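Long-range contact in protein (alpha-2u-globulin) (Rattus norvegicus, PDB 2A2U), which is a lipocalin that probably binds small lipophilic molecules in its beta-barrel, among them inducers of hyaline droplets: residues E20-L34 with F109-M121. Numbering follows the deposited sequence.
Sequences EEASSTRGNLDVAKL and FTILKTDYDRYVM
Tyr116 lays its ring between Lys33 and Thr114: Lys33 CD rests over the centre of one face, 3.9 Å from the ring centroid, a CH-pi contact suited to a long aliphatic chain, while Thr114 CG2 lies at the opposite face, toward the rim. Tyr116 OH accepts a hydrogen bond from Asp30 N (2.7 Å, 133° at the hydrogen) and also meets a water. A phenylalanine in its place would probably keep the CH-pi contact with Lys33 but leave Asp30 N without this acceptor.

Ala22 N donates to Thr114 O (2.9 Å), forming a single antiparallel bridge whose return bond is weak; the small alanine methyl lets the tyrosine hydroxyl come close. Ser24 holds Ile111 by one backbone and one side-chain bond: Ser24 N donates to Ile111 O, and Ser24 OG, at chi1 75°, accepts from Ile111 N at 2.9 Å and also bonds Gly97 O.

Leu29 CD2 and Leu34 CD1 pack against Ile111 CD1, an apolar contact between loop and strand.

At the turn 115-118, Arg118 forms salt bridges with Glu20, in its guanidinium plane, and Asp115, probably easing the closeness of the two acids. Glu21 pairs with Lys113 and with Lys152 of helix 147-158, though both glutamates are poorly ordered.

Residues 20-24 thus run antiparallel beside the end of strand 106-114, and the chain turns back through the 3-10 segment 31-34 into strand 36-44 of the lipocalin barrel.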
loop_
_atom_site.group_PDB
_atom_site.type_symbol
_atom_site.label_atom_id
_atom_site.label_comp_id
_atom_site.label_asym_id
_atom_site.label_seq_id
_atom_site.Cartn_x
_atom_site.Cartn_y
_atom_site.Cartn_z
ATOM N N GLU A 20 33.323 -11.364 6.835
ATOM C CA GLU A 20 33.070 -10.243 5.882
ATOM C C GLU A 20 31.901 -10.586 4.964
ATOM O O GLU A 20 30.859 -9.938 5.030
ATOM C CB GLU A 20 34.325 -9.952 5.048
ATOM C CG GLU A 20 34.268 -8.684 4.199
ATOM C CD GLU A 20 35.201 -8.732 2.995
ATOM O OE1 GLU A 20 35.904 -9.746 2.817
ATOM O OE2 GLU A 20 35.226 -7.762 2.211
ATOM N N GLU A 21 32.064 -11.609 4.124
ATOM C CA GLU A 21 31.006 -12.009 3.194
ATOM C C GLU A 21 29.874 -12.786 3.860
ATOM O O GLU A 21 30.104 -13.685 4.674
ATOM C CB GLU A 21 31.559 -12.862 2.056
ATOM C CG GLU A 21 32.556 -12.195 1.121
ATOM C CD GLU A 21 33.205 -13.217 0.198
ATOM O OE1 GLU A 21 33.374 -14.383 0.618
ATOM O OE2 GLU A 21 33.533 -12.867 -0.949
ATOM N N ALA A 22 28.648 -12.430 3.494
ATOM C CA ALA A 22 27.453 -13.084 4.008
ATOM C C ALA A 22 26.509 -13.238 2.832
ATOM O O ALA A 22 26.809 -12.781 1.733
ATOM C CB ALA A 22 26.810 -12.250 5.089
ATOM N N SER A 23 25.350 -13.838 3.059
ATOM C CA SER A 23 24.409 -14.041 1.970
ATOM C C SER A 23 23.074 -14.473 2.528
ATOM O O SER A 23 23.027 -15.272 3.461
ATOM C CB SER A 23 24.952 -15.116 1.039
ATOM O OG SER A 23 24.059 -15.382 -0.019
ATOM N N SER A 24 21.993 -13.916 1.986
ATOM C CA SER A 24 20.646 -14.255 2.450
ATOM C C SER A 24 20.344 -15.675 2.024
ATOM O O SER A 24 19.810 -16.463 2.803
ATOM C CB SER A 24 19.584 -13.280 1.902
ATOM O OG SER A 24 19.295 -13.511 0.532
ATOM N N THR A 25 20.752 -16.002 0.802
ATOM C CA THR A 25 20.553 -17.335 0.251
ATOM C C THR A 25 21.406 -18.333 1.046
ATOM O O THR A 25 20.906 -19.371 1.483
ATOM C CB THR A 25 20.915 -17.385 -1.263
ATOM O OG1 THR A 25 22.320 -17.175 -1.446
ATOM C CG2 THR A 25 20.163 -16.304 -2.028
ATOM N N ARG A 26 22.667 -17.977 1.294
ATOM C CA ARG A 26 23.584 -18.823 2.060
ATOM C C ARG A 26 23.034 -18.982 3.483
ATOM O O ARG A 26 23.306 -19.975 4.156
ATOM C CB ARG A 26 24.979 -18.176 2.109
ATOM C CG ARG A 26 26.168 -19.132 2.299
ATOM C CD ARG A 26 27.505 -18.393 2.487
ATOM N NE ARG A 26 27.848 -17.485 1.389
ATOM C CZ ARG A 26 28.438 -16.298 1.546
ATOM N NH1 ARG A 26 28.760 -15.852 2.757
ATOM N NH2 ARG A 26 28.731 -15.556 0.486
ATOM N N GLY A 27 22.248 -18.003 3.926
ATOM C CA GLY A 27 21.677 -18.052 5.261
ATOM C C GLY A 27 22.755 -17.895 6.313
ATOM O O GLY A 27 23.094 -18.851 7.011
ATOM N N ASN A 28 23.308 -16.691 6.396
ATOM C CA ASN A 28 24.366 -16.352 7.348
ATOM C C ASN A 28 24.463 -14.835 7.427
ATOM O O ASN A 28 25.218 -14.284 8.230
ATOM C CB ASN A 28 25.711 -16.950 6.912
ATOM C CG ASN A 28 26.098 -16.574 5.490
ATOM O OD1 ASN A 28 25.302 -16.015 4.735
ATOM N ND2 ASN A 28 27.323 -16.909 5.114
ATOM N N LEU A 29 23.662 -14.182 6.594
ATOM C CA LEU A 29 23.596 -12.738 6.513
ATOM C C LEU A 29 23.031 -12.099 7.785
ATOM O O LEU A 29 22.296 -12.722 8.534
ATOM C CB LEU A 29 22.719 -12.349 5.328
ATOM C CG LEU A 29 22.592 -10.846 5.120
ATOM C CD1 LEU A 29 23.808 -10.341 4.378
ATOM C CD2 LEU A 29 21.337 -10.521 4.363
ATOM N N ASP A 30 23.403 -10.846 8.012
ATOM C CA ASP A 30 22.956 -10.048 9.140
ATOM C C ASP A 30 22.428 -8.775 8.480
ATOM O O ASP A 30 23.121 -7.761 8.406
ATOM C CB ASP A 30 24.129 -9.727 10.072
ATOM C CG ASP A 30 23.696 -8.954 11.313
ATOM O OD1 ASP A 30 22.484 -8.713 11.489
ATOM O OD2 ASP A 30 24.564 -8.578 12.122
ATOM N N VAL A 31 21.196 -8.860 7.982
ATOM C CA VAL A 31 20.533 -7.766 7.277
ATOM C C VAL A 31 20.537 -6.433 8.019
ATOM O O VAL A 31 20.481 -5.376 7.401
ATOM C CB VAL A 31 19.082 -8.161 6.879
ATOM C CG1 VAL A 31 18.181 -8.179 8.087
ATOM C CG2 VAL A 31 18.541 -7.218 5.832
ATOM N N ALA A 32 20.649 -6.488 9.339
ATOM C CA ALA A 32 20.678 -5.283 10.159
ATOM C C ALA A 32 21.824 -4.362 9.763
ATOM O O ALA A 32 21.699 -3.144 9.837
ATOM C CB ALA A 32 20.807 -5.651 11.614
ATOM N N LYS A 33 22.938 -4.947 9.336
ATOM C CA LYS A 33 24.110 -4.178 8.938
ATOM C C LYS A 33 24.015 -3.528 7.570
ATOM O O LYS A 33 24.923 -2.803 7.167
ATOM C CB LYS A 33 25.348 -5.054 8.992
ATOM C CG LYS A 33 25.731 -5.471 10.377
ATOM C CD LYS A 33 26.893 -6.411 10.305
ATOM C CE LYS A 33 27.350 -6.813 11.682
ATOM N NZ LYS A 33 28.407 -7.862 11.590
ATOM N N LEU A 34 22.943 -3.815 6.839
ATOM C CA LEU A 34 22.738 -3.244 5.511
ATOM C C LEU A 34 22.137 -1.847 5.608
ATOM O O LEU A 34 22.030 -1.139 4.613
ATOM C CB LEU A 34 21.823 -4.148 4.690
ATOM C CG LEU A 34 22.362 -5.537 4.361
ATOM C CD1 LEU A 34 21.288 -6.340 3.674
ATOM C CD2 LEU A 34 23.582 -5.413 3.463
ATOM N N PHE A 109 13.535 -11.003 -4.877
ATOM C CA PHE A 109 14.976 -10.794 -4.847
ATOM C C PHE A 109 15.665 -11.366 -3.627
ATOM O O PHE A 109 15.024 -11.647 -2.621
ATOM C CB PHE A 109 15.333 -9.319 -5.011
ATOM C CG PHE A 109 14.924 -8.457 -3.863
ATOM C CD1 PHE A 109 15.753 -8.303 -2.756
ATOM C CD2 PHE A 109 13.735 -7.752 -3.909
ATOM C CE1 PHE A 109 15.404 -7.462 -1.705
ATOM C CE2 PHE A 109 13.373 -6.911 -2.872
ATOM C CZ PHE A 109 14.216 -6.759 -1.763
ATOM N N THR A 110 16.972 -11.581 -3.753
ATOM C CA THR A 110 17.788 -12.115 -2.670
ATOM C C THR A 110 19.102 -11.357 -2.582
ATOM O O THR A 110 19.506 -10.683 -3.525
ATOM C CB THR A 110 18.120 -13.598 -2.879
ATOM O OG1 THR A 110 18.706 -13.783 -4.172
ATOM C CG2 THR A 110 16.879 -14.441 -2.779
ATOM N N ILE A 111 19.739 -11.438 -1.422
ATOM C CA ILE A 111 21.020 -10.791 -1.190
ATOM C C ILE A 111 22.058 -11.838 -1.526
ATOM O O ILE A 111 22.285 -12.781 -0.773
ATOM C CB ILE A 111 21.134 -10.320 0.262
ATOM C CG1 ILE A 111 20.026 -9.300 0.533
ATOM C CG2 ILE A 111 22.487 -9.695 0.511
ATOM C CD1 ILE A 111 19.865 -8.906 1.971
ATOM N N LEU A 112 22.623 -11.690 -2.712
ATOM C CA LEU A 112 23.599 -12.620 -3.241
ATOM C C LEU A 112 24.921 -12.640 -2.489
ATOM O O LEU A 112 25.389 -13.710 -2.097
ATOM C CB LEU A 112 23.839 -12.309 -4.716
ATOM C CG LEU A 112 24.025 -13.497 -5.648
ATOM C CD1 LEU A 112 22.828 -14.414 -5.530
ATOM C CD2 LEU A 112 24.174 -13.006 -7.071
ATOM N N LYS A 113 25.525 -11.468 -2.298
ATOM C CA LYS A 113 26.807 -11.363 -1.602
ATOM C C LYS A 113 27.010 -9.964 -1.026
ATOM O O LYS A 113 26.652 -8.976 -1.655
ATOM C CB LYS A 113 27.953 -11.721 -2.558
ATOM C CG LYS A 113 29.327 -11.775 -1.912
ATOM C CD LYS A 113 30.391 -12.257 -2.894
ATOM C CE LYS A 113 30.328 -13.766 -3.109
ATOM N NZ LYS A 113 30.742 -14.540 -1.895
ATOM N N THR A 114 27.566 -9.889 0.177
ATOM C CA THR A 114 27.816 -8.603 0.818
ATOM C C THR A 114 28.962 -8.715 1.815
ATOM O O THR A 114 29.198 -9.782 2.375
ATOM C CB THR A 114 26.560 -8.083 1.565
ATOM O OG1 THR A 114 26.750 -6.716 1.945
ATOM C CG2 THR A 114 26.308 -8.886 2.826
ATOM N N ASP A 115 29.716 -7.631 1.966
ATOM C CA ASP A 115 30.813 -7.581 2.919
ATOM C C ASP A 115 30.438 -6.517 3.951
ATOM O O ASP A 115 31.216 -6.166 4.825
ATOM C CB ASP A 115 32.138 -7.284 2.208
ATOM C CG ASP A 115 32.371 -5.816 1.951
ATOM O OD1 ASP A 115 31.397 -5.077 1.720
ATOM O OD2 ASP A 115 33.550 -5.408 1.961
ATOM N N TYR A 116 29.217 -6.013 3.795
ATOM C CA TYR A 116 28.586 -5.012 4.650
ATOM C C TYR A 116 28.968 -3.541 4.519
ATOM O O TYR A 116 28.095 -2.686 4.350
ATOM C CB TYR A 116 28.628 -5.439 6.113
ATOM C CG TYR A 116 27.890 -6.724 6.397
ATOM C CD1 TYR A 116 26.499 -6.786 6.350
ATOM C CD2 TYR A 116 28.587 -7.880 6.720
ATOM C CE1 TYR A 116 25.828 -7.974 6.634
ATOM C CE2 TYR A 116 27.930 -9.057 6.999
ATOM C CZ TYR A 116 26.564 -9.102 6.953
ATOM O OH TYR A 116 25.964 -10.282 7.270
ATOM N N ASP A 117 30.256 -3.230 4.606
ATOM C CA ASP A 117 30.678 -1.829 4.518
ATOM C C ASP A 117 31.266 -1.369 3.202
ATOM O O ASP A 117 31.844 -0.287 3.117
ATOM C CB ASP A 117 31.584 -1.434 5.689
ATOM C CG ASP A 117 32.610 -2.482 6.006
ATOM O OD1 ASP A 117 33.338 -2.909 5.084
ATOM O OD2 ASP A 117 32.691 -2.886 7.183
ATOM N N ARG A 118 31.105 -2.179 2.169
ATOM C CA ARG A 118 31.603 -1.795 0.866
ATOM C C ARG A 118 30.587 -2.047 -0.226
ATOM O O ARG A 118 30.111 -1.111 -0.867
ATOM C CB ARG A 118 32.894 -2.527 0.527
ATOM C CG ARG A 118 34.132 -1.884 1.088
ATOM C CD ARG A 118 35.361 -2.391 0.370
ATOM N NE ARG A 118 35.517 -3.839 0.497
ATOM C CZ ARG A 118 36.115 -4.608 -0.407
ATOM N NH1 ARG A 118 36.619 -4.071 -1.514
ATOM N NH2 ARG A 118 36.203 -5.918 -0.208
ATOM N N TYR A 119 30.231 -3.316 -0.409
ATOM C CA TYR A 119 29.299 -3.695 -1.456
ATOM C C TYR A 119 28.161 -4.626 -1.025
ATOM O O TYR A 119 28.162 -5.196 0.070
ATOM C CB TYR A 119 30.073 -4.353 -2.606
ATOM C CG TYR A 119 30.643 -5.713 -2.248
ATOM C CD1 TYR A 119 31.833 -5.827 -1.537
ATOM C CD2 TYR A 119 29.960 -6.884 -2.579
ATOM C CE1 TYR A 119 32.327 -7.079 -1.163
ATOM C CE2 TYR A 119 30.443 -8.136 -2.210
ATOM C CZ TYR A 119 31.622 -8.230 -1.499
ATOM O OH TYR A 119 32.087 -9.465 -1.100
ATOM N N VAL A 120 27.179 -4.737 -1.914
ATOM C CA VAL A 120 26.038 -5.626 -1.743
ATOM C C VAL A 120 25.512 -5.936 -3.132
ATOM O O VAL A 120 25.293 -5.040 -3.942
ATOM C CB VAL A 120 24.916 -5.054 -0.833
ATOM C CG1 VAL A 120 24.243 -3.841 -1.457
ATOM C CG2 VAL A 120 23.898 -6.139 -0.552
ATOM N N MET A 121 25.439 -7.222 -3.440
ATOM C CA MET A 121 24.964 -7.679 -4.735
ATOM C C MET A 121 23.590 -8.314 -4.546
ATOM O O MET A 121 23.408 -9.214 -3.719
ATOM C CB MET A 121 25.950 -8.691 -5.331
ATOM C CG MET A 121 27.400 -8.232 -5.283
ATOM S SD MET A 121 28.557 -9.381 -6.014
ATOM C CE MET A 121 29.983 -8.344 -6.193
HETATM O O HOH W 1 27.561 -11.920 8.573
#